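Long-range contacts in aeromonas extracellular serine protease (Aeromonas sobria, PDB 3WQB), which cleaves peptide bonds after paired basic residues, one of them lysine, as a calcium-binding, furin-like secreted serine protease that attacks host plasma proteins: residues 436-441 with 464-470; 371-376 with 407-412. The protein carries 1 engineered substitution. One frame throughout, in Å; residues are numbered along the deposited sequence.

Interaction 1 (436-441 with 464-470); sequences VQLPWQ and TRIATPL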
ATOM      1  N   VAL A 436       7.231  13.883 -16.702  1.00 12.70           N
ATOM      2  CA  VAL A 436       6.278  14.031 -17.785  1.00 12.94           C
ATOM      3  C   VAL A 436       5.228  12.943 -17.612  1.00 12.58           C
ATOM      4  O   VAL A 436       5.547  11.751 -17.503  1.00 12.77           O
ATOM      5  CB  VAL A 436       6.967  13.868 -19.158  1.00 12.99           C
ATOM      6  CG1 VAL A 436       5.940  13.882 -20.284  1.00 13.95           C
ATOM      7  CG2 VAL A 436       8.003  14.969 -19.369  1.00 13.87           C
ATOM      8  N   GLN A 437       3.972  13.364 -17.562  1.00 12.42           N
ATOM      9  CA  GLN A 437       2.844  12.445 -17.515  1.00 13.40           C
ATOM     10  C   GLN A 437       2.147  12.521 -18.866  1.00 13.90           C
ATOM     11  O   GLN A 437       1.440  13.501 -19.166  1.00 15.17           O
ATOM     12  CB  GLN A 437       1.893  12.845 -16.389  1.00 13.73           C
ATOM     13  CG  GLN A 437       2.557  12.852 -15.027  1.00 13.66           C
ATOM     14  CD  GLN A 437       1.643  13.358 -13.946  1.00 14.50           C
ATOM     15  OE1 GLN A 437       0.638  12.725 -13.637  1.00 17.09           O
ATOM     16  NE2 GLN A 437       1.985  14.500 -13.363  1.00 15.94           N
ATOM     17  N   LEU A 438       2.363  11.503 -19.696  1.00 14.22           N
ATOM     18  CA  LEU A 438       1.784  11.519 -21.029  1.00 14.81           C
ATOM     19  C   LEU A 438       0.268  11.436 -20.932  1.00 15.59           C
ATOM     20  O   LEU A 438      -0.264  10.824 -20.008  1.00 16.13           O
ATOM     21  CB  LEU A 438       2.331  10.380 -21.899  1.00 14.99           C
ATOM     22  CG  LEU A 438       3.807  10.431 -22.295  1.00 15.55           C
ATOM     23  CD1 LEU A 438       4.149   9.260 -23.194  1.00 17.06           C
ATOM     24  CD2 LEU A 438       4.156  11.741 -22.997  1.00 16.40           C
ATOM     25  N   PRO A 439      -0.442  12.063 -21.883  1.00 15.77           N
ATOM     26  CA  PRO A 439      -1.893  11.931 -21.877  1.00 16.00           C
ATOM     27  C   PRO A 439      -2.310  10.459 -21.946  1.00 15.83           C
ATOM     28  O   PRO A 439      -1.651   9.659 -22.617  1.00 16.29           O
ATOM     29  CB  PRO A 439      -2.318  12.663 -23.154  1.00 16.32           C
ATOM     30  CG  PRO A 439      -1.206  13.613 -23.437  1.00 16.84           C
ATOM     31  CD  PRO A 439       0.040  12.924 -22.978  1.00 15.99           C
ATOM     32  N   TRP A 440      -3.378  10.117 -21.235  1.00 15.45           N
ATOM     33  CA  TRP A 440      -3.985   8.795 -21.352  1.00 15.19           C
ATOM     34  C   TRP A 440      -4.317   8.535 -22.821  1.00 15.30           C
ATOM     35  O   TRP A 440      -4.820   9.430 -23.523  1.00 16.11           O
ATOM     36  CB  TRP A 440      -5.274   8.719 -20.537  1.00 15.18           C
ATOM     37  CG  TRP A 440      -5.107   8.581 -19.056  1.00 15.46           C
ATOM     38  CD1 TRP A 440      -5.212   9.571 -18.126  1.00 17.14           C
ATOM     39  CD2 TRP A 440      -4.844   7.371 -18.326  1.00 15.14           C
ATOM     40  NE1 TRP A 440      -5.015   9.065 -16.868  1.00 17.61           N
ATOM     41  CE2 TRP A 440      -4.797   7.714 -16.958  1.00 15.99           C
ATOM     42  CE3 TRP A 440      -4.629   6.038 -18.698  1.00 14.86           C
ATOM     43  CZ2 TRP A 440      -4.541   6.770 -15.957  1.00 16.31           C
ATOM     44  CZ3 TRP A 440      -4.389   5.096 -17.703  1.00 15.55           C
ATOM     45  CH2 TRP A 440      -4.346   5.467 -16.350  1.00 15.29           C
ATOM     46  N   GLN A 441      -3.985   7.334 -23.285  1.00 14.89           N
ATOM     47  CA  GLN A 441      -4.381   6.865 -24.601  1.00 14.82           C
ATOM     48  C   GLN A 441      -5.381   5.746 -24.407  1.00 14.64           C
ATOM     49  O   GLN A 441      -5.049   4.705 -23.823  1.00 14.73           O
ATOM     50  CB  GLN A 441      -3.181   6.356 -25.399  1.00 15.52           C
ATOM     51  CG  GLN A 441      -2.277   7.457 -25.857  1.00 17.27           C
ATOM     52  CD  GLN A 441      -1.272   7.037 -26.913  1.00 17.86           C
ATOM     53  OE1 GLN A 441      -1.304   5.921 -27.469  1.00 19.59           O
ATOM     54  NE2 GLN A 441      -0.366   7.942 -27.204  1.00 18.96           N
ATOM     55  N   THR A 464      -1.306  -0.415 -28.648  1.00 12.33           N
ATOM     56  CA  THR A 464      -1.291   1.016 -28.939  1.00 12.73           C
ATOM     57  C   THR A 464       0.148   1.488 -29.095  1.00 12.68           C
ATOM     58  O   THR A 464       1.064   0.931 -28.487  1.00 12.55           O
ATOM     59  CB  THR A 464      -2.037   1.835 -27.847  1.00 12.70           C
ATOM     60  OG1 THR A 464      -2.228   3.187 -28.283  1.00 14.59           O
ATOM     61  CG2 THR A 464      -1.275   1.844 -26.525  1.00 13.67           C
ATOM     62  N   ARG A 465       0.349   2.517 -29.905  1.00 12.43           N
ATOM     63  CA  ARG A 465       1.669   3.103 -30.075  1.00 12.48           C
ATOM     64  C   ARG A 465       1.823   4.367 -29.245  1.00 12.73           C
ATOM     65  O   ARG A 465       0.958   5.244 -29.256  1.00 13.58           O
ATOM     66  CB  ARG A 465       1.943   3.431 -31.547  1.00 12.47           C
ATOM     67  CG  ARG A 465       3.354   3.941 -31.780  1.00 13.17           C
ATOM     68  CD  ARG A 465       3.703   4.042 -33.254  1.00 14.02           C
ATOM     69  NE  ARG A 465       5.083   4.505 -33.430  1.00 15.24           N
ATOM     70  CZ  ARG A 465       5.464   5.774 -33.555  1.00 15.97           C
ATOM     71  NH1 ARG A 465       4.578   6.765 -33.535  1.00 16.98           N
ATOM     72  NH2 ARG A 465       6.755   6.053 -33.695  1.00 17.11           N
ATOM     73  N   ILE A 466       2.938   4.448 -28.526  1.00 12.52           N
ATOM     74  CA  ILE A 466       3.347   5.691 -27.879  1.00 13.56           C
ATOM     75  C   ILE A 466       4.394   6.352 -28.778  1.00 14.21           C
ATOM     76  O   ILE A 466       5.449   5.768 -29.048  1.00 14.44           O
ATOM     77  CB  ILE A 466       3.913   5.425 -26.450  1.00 13.24           C
ATOM     78  CG1 ILE A 466       2.823   4.865 -25.512  1.00 14.49           C
ATOM     79  CG2 ILE A 466       4.603   6.674 -25.882  1.00 13.61           C
ATOM     80  CD1 ILE A 466       1.722   5.838 -25.121  1.00 15.79           C
ATOM     81  N   ALA A 467       4.099   7.562 -29.251  1.00 15.55           N
ATOM     82  CA  ALA A 467       4.971   8.233 -30.218  1.00 17.46           C
ATOM     83  C   ALA A 467       6.125   8.980 -29.569  1.00 18.92           C
ATOM     84  O   ALA A 467       7.202   9.100 -30.162  1.00 19.86           O
ATOM     85  CB  ALA A 467       4.159   9.188 -31.086  1.00 17.28           C
ATOM     86  N   THR A 468       5.884   9.472 -28.354  1.00 20.21           N
ATOM     87  CA  THR A 468       6.798  10.384 -27.666  1.00 21.47           C
ATOM     88  C   THR A 468       8.035   9.639 -27.199  1.00 21.72           C
ATOM     89  O   THR A 468       7.920   8.585 -26.551  1.00 21.93           O
ATOM     90  CB  THR A 468       6.116  11.064 -26.441  1.00 21.69           C
ATOM     91  OG1 THR A 468       4.864  11.631 -26.843  1.00 22.62           O
ATOM     92  CG2 THR A 468       6.989  12.173 -25.858  1.00 22.40           C
ATOM     93  N   PRO A 469       9.225  10.177 -27.523  1.00 21.94           N
ATOM     94  CA  PRO A 469      10.400   9.639 -26.871  1.00 21.54           C
ATOM     95  C   PRO A 469      10.325  10.031 -25.404  1.00 20.85           C
ATOM     96  O   PRO A 469      10.171  11.213 -25.069  1.00 22.29           O
ATOM     97  CB  PRO A 469      11.565  10.340 -27.588  1.00 21.40           C
ATOM     98  CG  PRO A 469      10.995  11.600 -28.115  1.00 22.40           C
ATOM     99  CD  PRO A 469       9.550  11.304 -28.422  1.00 21.94           C
ATOM    100  N   LEU A 470      10.346   9.024 -24.545  1.00 18.99           N
ATOM    101  CA  LEU A 470      10.373   9.244 -23.106  1.00 16.91           C
ATOM    102  C   LEU A 470      11.054   8.068 -22.446  1.00 15.83           C
ATOM    103  O   LEU A 470      10.887   6.931 -22.887  1.00 16.15           O
ATOM    104  CB  LEU A 470       8.948   9.379 -22.556  1.00 17.47           C
ATOM    105  CG  LEU A 470       8.775  10.200 -21.279  1.00 16.89           C
ATOM    106  CD1 LEU A 470       9.025  11.680 -21.568  1.00 16.82           C
ATOM    107  CD2 LEU A 470       7.385  10.011 -20.675  1.00 17.28           C
TER

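Interaction 2 (371-376 with 407-412); sequences RVDAKH and WFSPTY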
ATOM      1  N   ARG A 371      19.240  -7.668  -4.621  1.00 11.36           N
ATOM      2  CA  ARG A 371      18.475  -8.733  -5.269  1.00 12.11           C
ATOM      3  C   ARG A 371      18.417  -9.987  -4.383  1.00 12.43           C
ATOM      4  O   ARG A 371      19.056 -11.006  -4.657  1.00 13.35           O
ATOM      5  CB  ARG A 371      19.059  -9.030  -6.656  1.00 12.67           C
ATOM      6  CG  ARG A 371      18.138  -9.853  -7.568  1.00 15.49           C
ATOM      7  CD  ARG A 371      18.469  -9.739  -9.065  1.00 20.48           C
ATOM      8  NE  ARG A 371      19.905  -9.702  -9.360  1.00 25.05           N
ATOM      9  CZ  ARG A 371      20.619 -10.716  -9.844  1.00 27.68           C
ATOM     10  NH1 ARG A 371      20.051 -11.885 -10.116  1.00 29.83           N
ATOM     11  NH2 ARG A 371      21.918 -10.556 -10.060  1.00 29.71           N
ATOM     12  N   VAL A 372      17.649  -9.893  -3.301  1.00 12.08           N
ATOM     13  CA  VAL A 372      17.472 -11.013  -2.385  1.00 12.62           C
ATOM     14  C   VAL A 372      16.700 -12.136  -3.064  1.00 12.02           C
ATOM     15  O   VAL A 372      15.964 -11.905  -4.035  1.00 12.33           O
ATOM     16  CB  VAL A 372      16.717 -10.581  -1.117  1.00 13.15           C
ATOM     17  CG1 VAL A 372      17.604  -9.716  -0.235  1.00 13.85           C
ATOM     18  CG2 VAL A 372      15.411  -9.868  -1.478  1.00 13.70           C
ATOM     19  N   ASP A 373      16.864 -13.360  -2.564  1.00 11.57           N
ATOM     20  CA  ASP A 373      16.091 -14.499  -3.037  1.00 11.93           C
ATOM     21  C   ASP A 373      16.195 -14.589  -4.562  1.00 11.71           C
ATOM     22  O   ASP A 373      15.189 -14.705  -5.272  1.00 12.25           O
ATOM     23  CB  ASP A 373      14.634 -14.362  -2.583  1.00 11.37           C
ATOM     24  CG  ASP A 373      13.837 -15.646  -2.728  1.00 12.54           C
ATOM     25  OD1 ASP A 373      14.427 -16.729  -2.926  1.00 14.55           O
ATOM     26  OD2 ASP A 373      12.597 -15.559  -2.637  1.00 13.26           O
ATOM     27  N   ALA A 374      17.432 -14.571  -5.049  1.00 12.44           N
ATOM     28  CA  ALA A 374      17.707 -14.338  -6.466  1.00 13.45           C
ATOM     29  C   ALA A 374      17.183 -15.429  -7.382  1.00 13.89           C
ATOM     30  O   ALA A 374      16.947 -15.188  -8.565  1.00 14.73           O
ATOM     31  CB  ALA A 374      19.207 -14.167  -6.681  1.00 13.99           C
ATOM     32  N   LYS A 375      17.005 -16.626  -6.841  1.00 14.38           N
ATOM     33  CA  LYS A 375      16.655 -17.774  -7.665  1.00 14.97           C
ATOM     34  C   LYS A 375      15.191 -18.182  -7.551  1.00 14.58           C
ATOM     35  O   LYS A 375      14.797 -19.194  -8.122  1.00 15.46           O
ATOM     36  CB  LYS A 375      17.543 -18.976  -7.319  1.00 15.50           C
ATOM     37  CG  LYS A 375      19.044 -18.742  -7.426  1.00 19.19           C
ATOM     38  CD  LYS A 375      19.801 -19.778  -6.589  1.00 23.74           C
ATOM     39  CE  LYS A 375      19.660 -19.533  -5.080  1.00 26.11           C
ATOM     40  NZ  LYS A 375      20.326 -20.588  -4.275  1.00 28.53           N
ATOM     41  N   HIS A 376      14.372 -17.431  -6.814  1.00 14.17           N
ATOM     42  CA  HIS A 376      12.984 -17.869  -6.637  1.00 14.01           C
ATOM     43  C   HIS A 376      12.298 -18.022  -7.995  1.00 14.39           C
ATOM     44  O   HIS A 376      12.509 -17.228  -8.908  1.00 15.09           O
ATOM     45  CB  HIS A 376      12.204 -16.990  -5.648  1.00 13.60           C
ATOM     46  CG  HIS A 376      11.751 -15.671  -6.200  1.00 11.85           C
ATOM     47  ND1 HIS A 376      12.582 -14.574  -6.292  1.00 11.21           N
ATOM     48  CD2 HIS A 376      10.541 -15.264  -6.654  1.00 11.65           C
ATOM     49  CE1 HIS A 376      11.910 -13.554  -6.801  1.00 11.97           C
ATOM     50  NE2 HIS A 376      10.666 -13.945  -7.021  1.00 12.05           N
ATOM     51  N   TRP A 407      16.871  -4.915 -12.679  1.00 10.88           N
ATOM     52  CA  TRP A 407      16.282  -6.136 -12.155  1.00 10.81           C
ATOM     53  C   TRP A 407      15.009  -5.793 -11.405  1.00 10.62           C
ATOM     54  O   TRP A 407      14.974  -4.847 -10.612  1.00 11.32           O
ATOM     55  CB  TRP A 407      17.247  -6.832 -11.202  1.00 11.46           C
ATOM     56  CG  TRP A 407      18.347  -7.569 -11.900  1.00 13.37           C
ATOM     57  CD1 TRP A 407      19.623  -7.137 -12.110  1.00 15.57           C
ATOM     58  CD2 TRP A 407      18.266  -8.880 -12.465  1.00 14.23           C
ATOM     59  NE1 TRP A 407      20.344  -8.097 -12.777  1.00 17.03           N
ATOM     60  CE2 TRP A 407      19.539  -9.182 -13.003  1.00 15.79           C
ATOM     61  CE3 TRP A 407      17.242  -9.833 -12.566  1.00 15.05           C
ATOM     62  CZ2 TRP A 407      19.812 -10.397 -13.647  1.00 16.58           C
ATOM     63  CZ3 TRP A 407      17.517 -11.041 -13.195  1.00 14.97           C
ATOM     64  CH2 TRP A 407      18.796 -11.313 -13.722  1.00 15.89           C
ATOM     65  N   PHE A 408      13.974  -6.601 -11.611  1.00  9.85           N
ATOM     66  CA  PHE A 408      12.688  -6.352 -10.963  1.00  9.41           C
ATOM     67  C   PHE A 408      11.952  -7.661 -10.738  1.00  9.84           C
ATOM     68  O   PHE A 408      12.023  -8.566 -11.570  1.00 11.01           O
ATOM     69  CB  PHE A 408      11.821  -5.422 -11.831  1.00  9.90           C
ATOM     70  CG  PHE A 408      10.501  -5.071 -11.196  1.00  9.92           C
ATOM     71  CD1 PHE A 408      10.430  -4.039 -10.263  1.00  9.83           C
ATOM     72  CD2 PHE A 408       9.338  -5.777 -11.508  1.00 10.34           C
ATOM     73  CE1 PHE A 408       9.224  -3.713  -9.640  1.00 10.90           C
ATOM     74  CE2 PHE A 408       8.115  -5.457 -10.890  1.00 10.60           C
ATOM     75  CZ  PHE A 408       8.066  -4.421  -9.950  1.00 10.71           C
ATOM     76  N   SER A 409      11.241  -7.744  -9.616  1.00  9.78           N
ATOM     77  CA  SER A 409      10.318  -8.851  -9.381  1.00  9.49           C
ATOM     78  C   SER A 409       9.039  -8.308  -8.733  1.00  9.29           C
ATOM     79  O   SER A 409       9.089  -7.324  -7.994  1.00  9.71           O
ATOM     80  CB  SER A 409      10.967  -9.921  -8.504  1.00 10.20           C
ATOM     81  OG  SER A 409      11.264  -9.414  -7.208  1.00 11.23           O
ATOM     82  N   PRO A 410       7.887  -8.938  -9.005  1.00  8.83           N
ATOM     83  CA  PRO A 410       6.677  -8.484  -8.321  1.00  8.99           C
ATOM     84  C   PRO A 410       6.719  -8.764  -6.815  1.00  9.15           C
ATOM     85  O   PRO A 410       6.013  -8.110  -6.053  1.00  9.42           O
ATOM     86  CB  PRO A 410       5.559  -9.290  -9.000  1.00  9.05           C
ATOM     87  CG  PRO A 410       6.256 -10.488  -9.555  1.00  9.64           C
ATOM     88  CD  PRO A 410       7.585  -9.994  -9.995  1.00  9.29           C
ATOM     89  N   THR A 411       7.542  -9.721  -6.383  1.00  9.46           N
ATOM     90  CA  THR A 411       7.655 -10.006  -4.955  1.00 10.12           C
ATOM     91  C   THR A 411       8.454  -8.931  -4.208  1.00  9.94           C
ATOM     92  O   THR A 411       8.029  -8.470  -3.141  1.00 10.28           O
ATOM     93  CB  THR A 411       8.245 -11.408  -4.715  1.00  9.32           C
ATOM     94  OG1 THR A 411       7.358 -12.380  -5.271  1.00 10.93           O
ATOM     95  CG2 THR A 411       8.421 -11.676  -3.231  1.00 10.43           C
ATOM     96  N   TYR A 412       9.604  -8.551  -4.756  1.00  9.61           N
ATOM     97  CA  TYR A 412      10.547  -7.683  -4.053  1.00  9.38           C
ATOM     98  C   TYR A 412      10.691  -6.295  -4.676  1.00  9.21           C
ATOM     99  O   TYR A 412      11.489  -5.488  -4.200  1.00 10.16           O
ATOM    100  CB  TYR A 412      11.920  -8.377  -3.966  1.00  9.78           C
ATOM    101  CG  TYR A 412      11.854  -9.735  -3.318  1.00  9.84           C
ATOM    102  CD1 TYR A 412      11.657  -9.857  -1.946  1.00  9.88           C
ATOM    103  CD2 TYR A 412      11.965 -10.892  -4.076  1.00 11.16           C
ATOM    104  CE1 TYR A 412      11.575 -11.092  -1.346  1.00 11.34           C
ATOM    105  CE2 TYR A 412      11.884 -12.139  -3.487  1.00 11.45           C
ATOM    106  CZ  TYR A 412      11.689 -12.227  -2.113  1.00 10.19           C
ATOM    107  OH  TYR A 412      11.608 -13.455  -1.499  1.00 11.14           O
TER
HETATM  108  O   HOH W   1       8.509 -12.334  -7.721  1.00 11.65           O

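Interaction 1 (436-441 with 464-470)
The side-chain amide of Gln441 ends beside two oxygens of the facing strand: its atom modelled as OE1 lies 3.0 Å from Thr464 OG1 and 3.0 Å from Arg465 O. The amide may be turned over in the model, so which of its atoms is oxygen and which nitrogen is doubtful. The same group lies against Ile466, whose CD1 comes to 3.7 Å from Gln441 CD.

Further along, the contact becomes apolar and centres on the buried Leu438. With CG anti to its own carbonyl carbon (chi1 -67°), this side chain spreads its two methyls over different neighbours. CD1 meets Ile466 CG2 at 3.8 Å, while CD2 passes alongside Thr468, 3.9 Å from OG1 and about as near to CB and CG2. Leu438 and Leu470 approach tip to tip, Leu438 CG standing 4.0 Å from Leu470 CD2. The other methyl of Leu470, CD1, reaches Val436 CB at 3.9 Å.

Both segments belong to the P-domain, a beta sandwich, and run antiparallel without pairing as strands. Val436, Leu438 and Gln441 form backbone bonds to strand 583-595, whereas Thr464 and Ile466 bond to Trp547 and Gly545 of the other sheet. Val592 and Ala543 add to the apolar surroundings.

With no clear hydrogen bond between the segments, the two sheets are joined here by side chains: dispersion contacts among Leu438, Ile466, Leu470 and Val436 carry the apolar part, and polar groups gather at the partly exposed Gln441 end.

Interaction 2 (371-376 with 407-412)
A type I beta turn from Asp373 to His376, in the loop that follows helix 358-368 of the subtilisin-like domain, packs against the chain leaving strand 407-408. Asp373 O takes two bonds from His376: the backbone N closes the turn, and ND1, at 2.8 Å, approaches almost end-on to the carbonyl, which lies in the plane of the imidazole and fixes the ring's rotation. The carboxylate of Asp373 accepts a short bond from Tyr412 OH to OD2, 2.6 Å, on its anti side; the hydroxyl also bonds Arg267 N.

Tyr412 turns its ring edge to the face of His376 in an offset T-shaped pair, centroids 5.3 Å apart and planes at 83°. Val372 CG2 makes a CH-pi contact with one face of the tyrosine, and Thr411 CG2 covers the opposite one.

At the exposed end, the Arg371 guanidinium lies flat on the Trp407 indole, planes 8° apart, in a cation-pi stack with CZ 3.9 Å from the five-ring centroid. A bend at chi3 (39°) turns NE and the guanidinium over the indole, and CD touches the same face, 3.5 Å from Trp407 CD2. Water 1 links His376 NE2 at 2.8 Å to Thr411 OG1 at 2.7 Å.

Followed from the N terminus, the chain runs through the protease domain to helix 358-368 and then reaches interaction 2. That contact closes a loop of 30 intervening residues, which includes strands 379-384 and 390-396, and sets the loop after the helix against the 407-412 segment, near strand 255-261 of the central parallel sheet. Helix 419-426 then leads into the P-domain, where interaction 1 closes a second loop, of 22 residues, and joins the sheet containing 436-444 to the one edged by 460-466. The two loops follow in series, neither nesting nor crossing; the contacts do not touch, with centres 29 Å and nearest atoms about 17 Å apart.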